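Local coordinates for putative MCP-type signal transduction protein (Campylobacter jejuni subsp. jejuni serotype O:2, PDB 4WY9) that acts as a transmembrane chemoreceptor (Tlp1) in chemotaxis, its periplasmic tandem-PAS sensory domain probably recognising ligands indirectly and passing the signal to the cell interior, at residues Pro86-Tyr89 and Phe90-Ser94; Thr9-Thr12 and Glu13-Ala17; Gln241-Tyr244 and Lys245-Glu249. All coordinates share one frame; numbering follows the deposited sequence.

Interaction 1. Residues Pro86-Tyr89 and Phe90-Ser94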
loop_
_atom_site.group_PDB
_atom_site.type_symbol
_atom_site.label_atom_id
_atom_site.label_comp_id
_atom_site.label_asym_id
_atom_site.label_seq_id
_atom_site.Cartn_x
_atom_site.Cartn_y
_atom_site.Cartn_z
ATOM N N PRO A 86 -17.803 19.653 5.995
ATOM C CA PRO A 86 -18.296 19.364 7.333
ATOM C C PRO A 86 -18.994 20.548 8.005
ATOM O O PRO A 86 -18.826 21.669 7.551
ATOM C CB PRO A 86 -17.035 19.018 8.095
ATOM C CG PRO A 86 -16.004 19.890 7.470
ATOM C CD PRO A 86 -16.356 19.872 5.978
ATOM N N PRO A 87 -19.750 20.287 9.070
ATOM C CA PRO A 87 -20.154 21.390 9.946
ATOM C C PRO A 87 -18.985 22.287 10.267
ATOM O O PRO A 87 -17.887 21.784 10.526
ATOM C CB PRO A 87 -20.692 20.657 11.189
ATOM C CG PRO A 87 -21.135 19.327 10.671
ATOM C CD PRO A 87 -20.109 18.966 9.641
ATOM N N GLU A 88 -19.178 23.591 10.296
ATOM C CA GLU A 88 -18.079 24.514 10.533
ATOM C C GLU A 88 -17.443 24.294 11.909
ATOM O O GLU A 88 -16.231 24.457 12.067
ATOM C CB GLU A 88 -18.509 25.952 10.390
ATOM C CG GLU A 88 -17.355 26.935 10.407
ATOM C CD GLU A 88 -16.448 26.841 9.169
ATOM O OE1 GLU A 88 -16.838 26.216 8.157
ATOM O OE2 GLU A 88 -15.345 27.403 9.241
ATOM N N TYR A 89 -18.210 23.836 12.902
ATOM C CA TYR A 89 -17.634 23.671 14.221
ATOM C C TYR A 89 -16.557 22.572 14.232
ATOM O O TYR A 89 -15.682 22.580 15.082
ATOM C CB TYR A 89 -18.704 23.419 15.281
ATOM C CG TYR A 89 -19.111 21.981 15.512
ATOM C CD1 TYR A 89 -18.482 21.214 16.468
ATOM C CD2 TYR A 89 -20.171 21.403 14.806
ATOM C CE1 TYR A 89 -18.880 19.902 16.714
ATOM C CE2 TYR A 89 -20.582 20.105 15.051
ATOM C CZ TYR A 89 -19.912 19.353 16.000
ATOM O OH TYR A 89 -20.293 18.061 16.272
ATOM N N PHE A 90 -16.634 21.636 13.291
ATOM C CA PHE A 90 -15.596 20.612 13.180
ATOM C C PHE A 90 -14.201 21.239 13.058
ATOM O O PHE A 90 -13.242 20.794 13.670
ATOM C CB PHE A 90 -15.836 19.704 11.977
ATOM C CG PHE A 90 -16.841 18.593 12.175
ATOM C CD1 PHE A 90 -17.898 18.700 13.038
ATOM C CD2 PHE A 90 -16.725 17.432 11.438
ATOM C CE1 PHE A 90 -18.802 17.666 13.155
ATOM C CE2 PHE A 90 -17.623 16.423 11.546
ATOM C CZ PHE A 90 -18.661 16.538 12.426
ATOM N N LYS A 91 -14.102 22.259 12.214
ATOM C CA LYS A 91 -12.832 22.893 11.940
ATOM C C LYS A 91 -12.297 23.611 13.172
ATOM O O LYS A 91 -11.101 23.739 13.381
ATOM C CB LYS A 91 -12.961 23.858 10.742
ATOM C CG LYS A 91 -13.275 23.150 9.431
ATOM C CD LYS A 91 -13.278 24.057 8.220
ATOM C CE LYS A 91 -13.459 23.276 6.904
ATOM N NZ LYS A 91 -13.332 24.162 5.714
ATOM N N GLU A 92 -13.218 24.111 14.004
ATOM C CA GLU A 92 -12.858 24.849 15.188
ATOM C C GLU A 92 -12.436 23.945 16.350
ATOM O O GLU A 92 -11.942 24.407 17.356
ATOM C CB GLU A 92 -13.999 25.806 15.577
ATOM C CG GLU A 92 -14.388 26.753 14.436
ATOM C CD GLU A 92 -15.569 27.693 14.720
ATOM O OE1 GLU A 92 -16.245 27.582 15.777
ATOM O OE2 GLU A 92 -15.829 28.579 13.855
ATOM N N GLU A 93 -12.609 22.625 16.203
ATOM C CA GLU A 93 -12.292 21.730 17.309
ATOM C C GLU A 93 -10.816 21.537 17.533
ATOM O O GLU A 93 -10.394 21.375 18.679
ATOM C CB GLU A 93 -12.943 20.361 17.114
ATOM C CG GLU A 93 -14.401 20.349 17.420
ATOM C CD GLU A 93 -14.680 20.577 18.889
ATOM O OE1 GLU A 93 -14.148 19.776 19.707
ATOM O OE2 GLU A 93 -15.406 21.525 19.239
ATOM N N SER A 94 -10.025 21.518 16.464
ATOM C CA SER A 94 -8.580 21.346 16.576
ATOM C C SER A 94 -7.873 21.884 15.351
ATOM O O SER A 94 -8.296 21.612 14.211
ATOM C CB SER A 94 -8.223 19.897 16.756
ATOM O OG SER A 94 -6.823 19.684 16.745
HETATM O O HOH W 1 -14.431 28.575 11.647
#

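Interaction 2. Residues Thr9-Thr12 and Glu13-Ala17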
loop_
_atom_site.group_PDB
_atom_site.type_symbol
_atom_site.label_atom_id
_atom_site.label_comp_id
_atom_site.label_asym_id
_atom_site.label_seq_id
_atom_site.Cartn_x
_atom_site.Cartn_y
_atom_site.Cartn_z
ATOM N N THR A 9 19.722 -26.371 -10.873
ATOM C CA THR A 9 18.830 -25.479 -11.608
ATOM C C THR A 9 17.370 -25.717 -11.226
ATOM O O THR A 9 16.635 -24.787 -10.835
ATOM C CB THR A 9 19.002 -25.594 -13.115
ATOM O OG1 THR A 9 20.303 -25.138 -13.493
ATOM C CG2 THR A 9 17.938 -24.799 -13.865
ATOM N N LYS A 10 16.932 -26.954 -11.317
ATOM C CA LYS A 10 15.544 -27.306 -11.007
ATOM C C LYS A 10 15.223 -26.973 -9.559
ATOM O O LYS A 10 14.169 -26.413 -9.238
ATOM C CB LYS A 10 15.290 -28.790 -11.258
ATOM C CG LYS A 10 13.942 -29.272 -10.771
ATOM C CD LYS A 10 13.857 -30.790 -10.750
ATOM C CE LYS A 10 12.483 -31.232 -10.313
ATOM N NZ LYS A 10 12.392 -32.738 -10.274
ATOM N N ASN A 11 16.127 -27.337 -8.658
ATOM C CA ASN A 11 15.875 -27.087 -7.253
ATOM C C ASN A 11 15.821 -25.584 -6.950
ATOM O O ASN A 11 14.971 -25.130 -6.169
ATOM C CB ASN A 11 16.917 -27.790 -6.402
ATOM C CG ASN A 11 16.506 -27.911 -4.964
ATOM O OD1 ASN A 11 15.301 -28.206 -4.659
ATOM N ND2 ASN A 11 17.437 -27.677 -4.065
ATOM N N THR A 12 16.679 -24.815 -7.607
ATOM C CA THR A 12 16.722 -23.379 -7.398
ATOM C C THR A 12 15.416 -22.759 -7.867
ATOM O O THR A 12 14.843 -21.881 -7.212
ATOM C CB THR A 12 17.902 -22.696 -8.097
ATOM O OG1 THR A 12 19.134 -23.243 -7.627
ATOM C CG2 THR A 12 17.918 -21.202 -7.860
ATOM N N GLU A 13 14.947 -23.176 -9.032
ATOM C CA GLU A 13 13.669 -22.696 -9.550
ATOM C C GLU A 13 12.544 -22.991 -8.546
ATOM O O GLU A 13 11.708 -22.129 -8.271
ATOM C CB GLU A 13 13.386 -23.313 -10.903
ATOM C CG GLU A 13 14.357 -22.855 -11.996
ATOM C CD GLU A 13 14.300 -23.690 -13.288
ATOM O OE1 GLU A 13 13.781 -24.828 -13.254
ATOM O OE2 GLU A 13 14.818 -23.229 -14.340
ATOM N N ASP A 14 12.533 -24.201 -7.999
ATOM C CA ASP A 14 11.473 -24.573 -7.077
ATOM C C ASP A 14 11.590 -23.782 -5.787
ATOM O O ASP A 14 10.585 -23.378 -5.190
ATOM C CB ASP A 14 11.510 -26.074 -6.777
ATOM C CG ASP A 14 11.101 -26.929 -7.953
ATOM O OD1 ASP A 14 10.461 -26.434 -8.880
ATOM O OD2 ASP A 14 11.419 -28.146 -7.923
ATOM N N ILE A 15 12.799 -23.584 -5.322
ATOM C CA ILE A 15 13.043 -22.803 -4.104
ATOM C C ILE A 15 12.566 -21.373 -4.305
ATOM O O ILE A 15 11.867 -20.807 -3.435
ATOM C CB ILE A 15 14.525 -22.844 -3.699
ATOM C CG1 ILE A 15 14.891 -24.228 -3.194
ATOM C CG2 ILE A 15 14.866 -21.793 -2.656
ATOM C CD1 ILE A 15 16.385 -24.524 -3.167
ATOM N N LEU A 16 12.923 -20.768 -5.420
ATOM C CA LEU A 16 12.519 -19.383 -5.677
ATOM C C LEU A 16 10.992 -19.257 -5.762
ATOM O O LEU A 16 10.401 -18.291 -5.235
ATOM C CB LEU A 16 13.176 -18.845 -6.926
ATOM C CG LEU A 16 14.664 -18.582 -6.835
ATOM C CD1 LEU A 16 15.203 -18.218 -8.219
ATOM C CD2 LEU A 16 14.962 -17.452 -5.854
ATOM N N ALA A 17 10.328 -20.219 -6.395
ATOM C CA ALA A 17 8.864 -20.199 -6.448
ATOM C C ALA A 17 8.274 -20.252 -5.040
ATOM O O ALA A 17 7.316 -19.542 -4.713
ATOM C CB ALA A 17 8.356 -21.333 -7.294
HETATM O O HOH W 2 13.180 -29.309 -6.389
#

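Interaction 3. Residues Gln241-Tyr244 and Lys245-Glu249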
loop_
_atom_site.group_PDB
_atom_site.type_symbol
_atom_site.label_atom_id
_atom_site.label_comp_id
_atom_site.label_asym_id
_atom_site.label_seq_id
_atom_site.Cartn_x
_atom_site.Cartn_y
_atom_site.Cartn_z
ATOM N N GLN A 241 12.664 -9.101 -20.299
ATOM C CA GLN A 241 11.332 -8.856 -20.797
ATOM C C GLN A 241 10.341 -9.986 -20.550
ATOM O O GLN A 241 9.148 -9.738 -20.360
ATOM C CB GLN A 241 11.395 -8.539 -22.293
ATOM C CG GLN A 241 12.184 -7.290 -22.613
ATOM C CD GLN A 241 11.654 -6.051 -21.944
ATOM O OE1 GLN A 241 10.442 -5.867 -21.834
ATOM N NE2 GLN A 241 12.543 -5.209 -21.490
ATOM N N GLU A 242 10.804 -11.232 -20.555
ATOM C CA GLU A 242 9.906 -12.349 -20.294
ATOM C C GLU A 242 9.305 -12.227 -18.889
ATOM O O GLU A 242 8.109 -12.503 -18.675
ATOM C CB GLU A 242 10.624 -13.683 -20.424
ATOM C CG GLU A 242 9.683 -14.852 -20.341
ATOM C CD GLU A 242 10.373 -16.192 -20.528
ATOM O OE1 GLU A 242 11.633 -16.201 -20.575
ATOM O OE2 GLU A 242 9.656 -17.216 -20.587
ATOM N N THR A 243 10.134 -11.855 -17.941
ATOM C CA THR A 243 9.692 -11.673 -16.554
ATOM C C THR A 243 8.682 -10.541 -16.482
ATOM O O THR A 243 7.660 -10.649 -15.775
ATOM C CB THR A 243 10.891 -11.436 -15.636
ATOM O OG1 THR A 243 11.749 -12.587 -15.690
ATOM C CG2 THR A 243 10.477 -11.171 -14.234
ATOM N N TYR A 244 8.955 -9.436 -17.183
ATOM C CA TYR A 244 8.035 -8.305 -17.156
ATOM C C TYR A 244 6.669 -8.655 -17.727
ATOM O O TYR A 244 5.639 -8.129 -17.281
ATOM C CB TYR A 244 8.609 -7.111 -17.929
ATOM C CG TYR A 244 9.898 -6.586 -17.411
ATOM C CD1 TYR A 244 10.313 -6.854 -16.110
ATOM C CD2 TYR A 244 10.740 -5.824 -18.213
ATOM C CE1 TYR A 244 11.487 -6.371 -15.626
ATOM C CE2 TYR A 244 11.913 -5.339 -17.744
ATOM C CZ TYR A 244 12.303 -5.626 -16.454
ATOM O OH TYR A 244 13.490 -5.164 -15.975
ATOM N N LYS A 245 6.651 -9.512 -18.742
ATOM C CA LYS A 245 5.386 -9.937 -19.318
ATOM C C LYS A 245 4.541 -10.686 -18.276
ATOM O O LYS A 245 3.337 -10.462 -18.177
ATOM C CB LYS A 245 5.603 -10.826 -20.555
ATOM C CG LYS A 245 5.586 -10.087 -21.855
ATOM C CD LYS A 245 4.876 -10.861 -22.942
ATOM C CE LYS A 245 5.592 -12.160 -23.258
ATOM N NZ LYS A 245 5.072 -12.768 -24.524
ATOM N N ALA A 246 5.179 -11.554 -17.502
ATOM C CA ALA A 246 4.472 -12.274 -16.446
ATOM C C ALA A 246 3.882 -11.338 -15.413
ATOM O O ALA A 246 2.747 -11.503 -14.967
ATOM C CB ALA A 246 5.409 -13.291 -15.761
ATOM N N ILE A 247 4.674 -10.333 -15.026
ATOM C CA ILE A 247 4.195 -9.336 -14.080
ATOM C C ILE A 247 3.018 -8.594 -14.645
ATOM O O ILE A 247 2.005 -8.435 -13.974
ATOM C CB ILE A 247 5.322 -8.367 -13.672
ATOM C CG1 ILE A 247 6.406 -9.091 -12.886
ATOM C CG2 ILE A 247 4.774 -7.210 -12.868
ATOM C CD1 ILE A 247 7.727 -8.330 -12.762
ATOM N N SER A 248 3.143 -8.141 -15.899
ATOM C CA SER A 248 2.104 -7.329 -16.526
ATOM C C SER A 248 0.787 -8.093 -16.622
ATOM O O SER A 248 -0.306 -7.510 -16.533
ATOM C CB SER A 248 2.574 -6.874 -17.925
ATOM O OG SER A 248 3.747 -6.075 -17.835
ATOM N N GLU A 249 0.892 -9.401 -16.792
ATOM C CA GLU A 249 -0.258 -10.264 -16.955
ATOM C C GLU A 249 -0.778 -10.883 -15.665
ATOM O O GLU A 249 -1.792 -11.586 -15.670
ATOM C CB GLU A 249 0.091 -11.347 -17.958
ATOM C CG GLU A 249 0.354 -10.809 -19.356
ATOM C CD GLU A 249 0.981 -11.829 -20.279
ATOM O OE1 GLU A 249 1.214 -12.960 -19.861
ATOM O OE2 GLU A 249 1.306 -11.473 -21.424
#

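Interaction 1. Residues Pro86-Tyr89 and Phe90-Ser94
The short, weakly bonded helix 88-93 of the first PDC (PAS-like) sensor lobe carries this local contact, in which Phe90 packs back against Pro87 and Tyr89. The ring of Phe90 is covered on one face by the Pro87 pyrrolidine, whose CD stands 3.8 Å from the ring centroid and almost on the ring normal, a CH-pi contact. Pro86 adds its CB, 3.7 Å from Phe90 CD2. Phe90 turns its CD1-CE1 edge to the face of Tyr89, a T-shaped pair with centroids 5.0 Å apart and planes at 89°. Tyr89 can present that face because its CG sits between the backbone N and the carbonyl carbon (chi1 88°), which sets the phenol face against the edge of the next residue. Phe90 N donates to Pro87 O (3.0 Å), an i to i+3 bond that starts the turn; the next two, Lys91 N to Glu88 O and Glu92 N to Tyr89 O, are also i to i+3 and weak. On the outer side one water donates to both Glu88 OE2 (2.8 Å) and Glu92 OE2 (2.6 Å), bridging two carboxylates whose like charges it probably helps to screen. Tyr89 OH is hydrogen-bonded to Leu57 O and Ile59 N, and Lys91 NZ to Gly102 O. Phe90 packs on Ile59 and Ile62 of helix 59-70 and meets the ring of Phe104 of strand 104-110.

Interaction 2. Residues Thr9-Thr12 and Glu13-Ala17
This is an i to i+4 contact within one helix, near the start of the long helix 8-51, where Thr9, Lys10, Asn11 and Thr12 each meet the residue one turn on. Four backbone bonds of regular alpha-helical form hold the turn, from Glu13 N to Thr9 O at 2.9 Å through to Leu16 N to Thr12 O. Glu13 runs alongside Thr9, pointing the same way, its OE2 lying 3.5 Å from the Thr9 CG2 methyl. The methyl is available there because Thr9 places CG2 anti to the backbone N and puts OG1 on the other branch (chi1 -66°), from which the hydroxyl bonds to Tyr266 OH. A water ties the exposed flank together: it donates to Asn11 OD1 (3.0 Å) and to Asp14 OD2 (2.6 Å), joining an amide and a carboxylate three residues apart in one of the two conformers of Asn11, so the bridge is probably not permanent. The amine of Lys10 approaches the same carboxylate without touching it, Lys10 NZ staying 5.2 Å from Asp14 OD2, so any attraction is probably long-range. The pattern is that of an amphipathic helix: Lys10, Asn11 and Asp14 form a polar face, while Thr12 and Leu16 turn inward. This long N-terminal helix, followed by the sensor lobes, is a familiar feature of double-PDC chemoreceptor sensory domains. In that same conformer the Asn11 amide passes obliquely by Ile15, ND2 3.4 Å from Ile15 CD1. On the buried side Thr12 and Leu16 lie side by side, Thr12 CG2 being 4.1 Å from Leu16 CD1, and Thr12 OG1 bonds back to Ile8 O. Leu16 rests on Tyr266 and Ala268 of strand 264-274 and on Val283 and Ala285 of strand 277-286.

Interaction 3. Residues Gln241-Tyr244 and Lys245-Glu249
Ser248, in the conformer described, one of two, turns OG beside its own backbone N (chi1 -61°), which brings the hydroxyl back one turn to Tyr244 O; the Tyr244 ring, with CG likewise anti to the carbonyl carbon (chi1 -60°), carries its OH to a hydrogen bond with Asn235 O. In that conformer the serine hydroxyl donates to Tyr244 O over 2.8 Å, from above the carbonyl plane, while Ser248 N donates to the same oxygen over 2.9 Å from the other face. Two donors from one residue then grip a single carbonyl, a common way for serine to satisfy its hydroxyl within a helix; of the two, only the Ser248 N bond does not depend on the rotamer. The remaining i to i+4 bonds are those of a regular alpha-helix: Lys245 N to Gln241 O is 3.0 Å, Ala246 N to Glu242 O is longer at 3.3 Å, and Ile247 N to Thr243 O follows the same pattern. On the apolar side Ile247 turns its CD1 back toward the preceding turn, beside Thr243 and Tyr244. That methyl lies 4.2 Å from Thr243 CG2 and 4.5 Å from Tyr244 CD1, near the plane of the ring and at its edge, so the tyrosine is met only loosely here. A bound acetate, probably from the crystallisation liquor, lies about 5 Å from the Tyr244 side chain. The helix lies against the five-stranded antiparallel sheet: Thr243 and Ala246 touch Phe255 of strand 253-258, Thr243 and Ile247 rest on Ile269 of strand 264-274, and Tyr244 reaches across to helix 231-234.

In the fold
Along the chain the order is interaction 2, interaction 1, interaction 3. Interaction 2 opens the long helix 8-51, yet it packs beside the five-stranded sheet built from the later part of the chain, the sheet that helix 241-249 of interaction 3 also covers; their centres are about 19 Å apart and both meet strand 264-274. Interaction 1 belongs to the other lobe, with its seven-stranded sheet, and lies on the opposite side of the chain's centre, about 58 Å from interaction 2 and about 49 Å from interaction 3, centre to centre. The three therefore sample both sensor lobes of the tandem-PAS domain, with the N-terminal helix beginning beside the second.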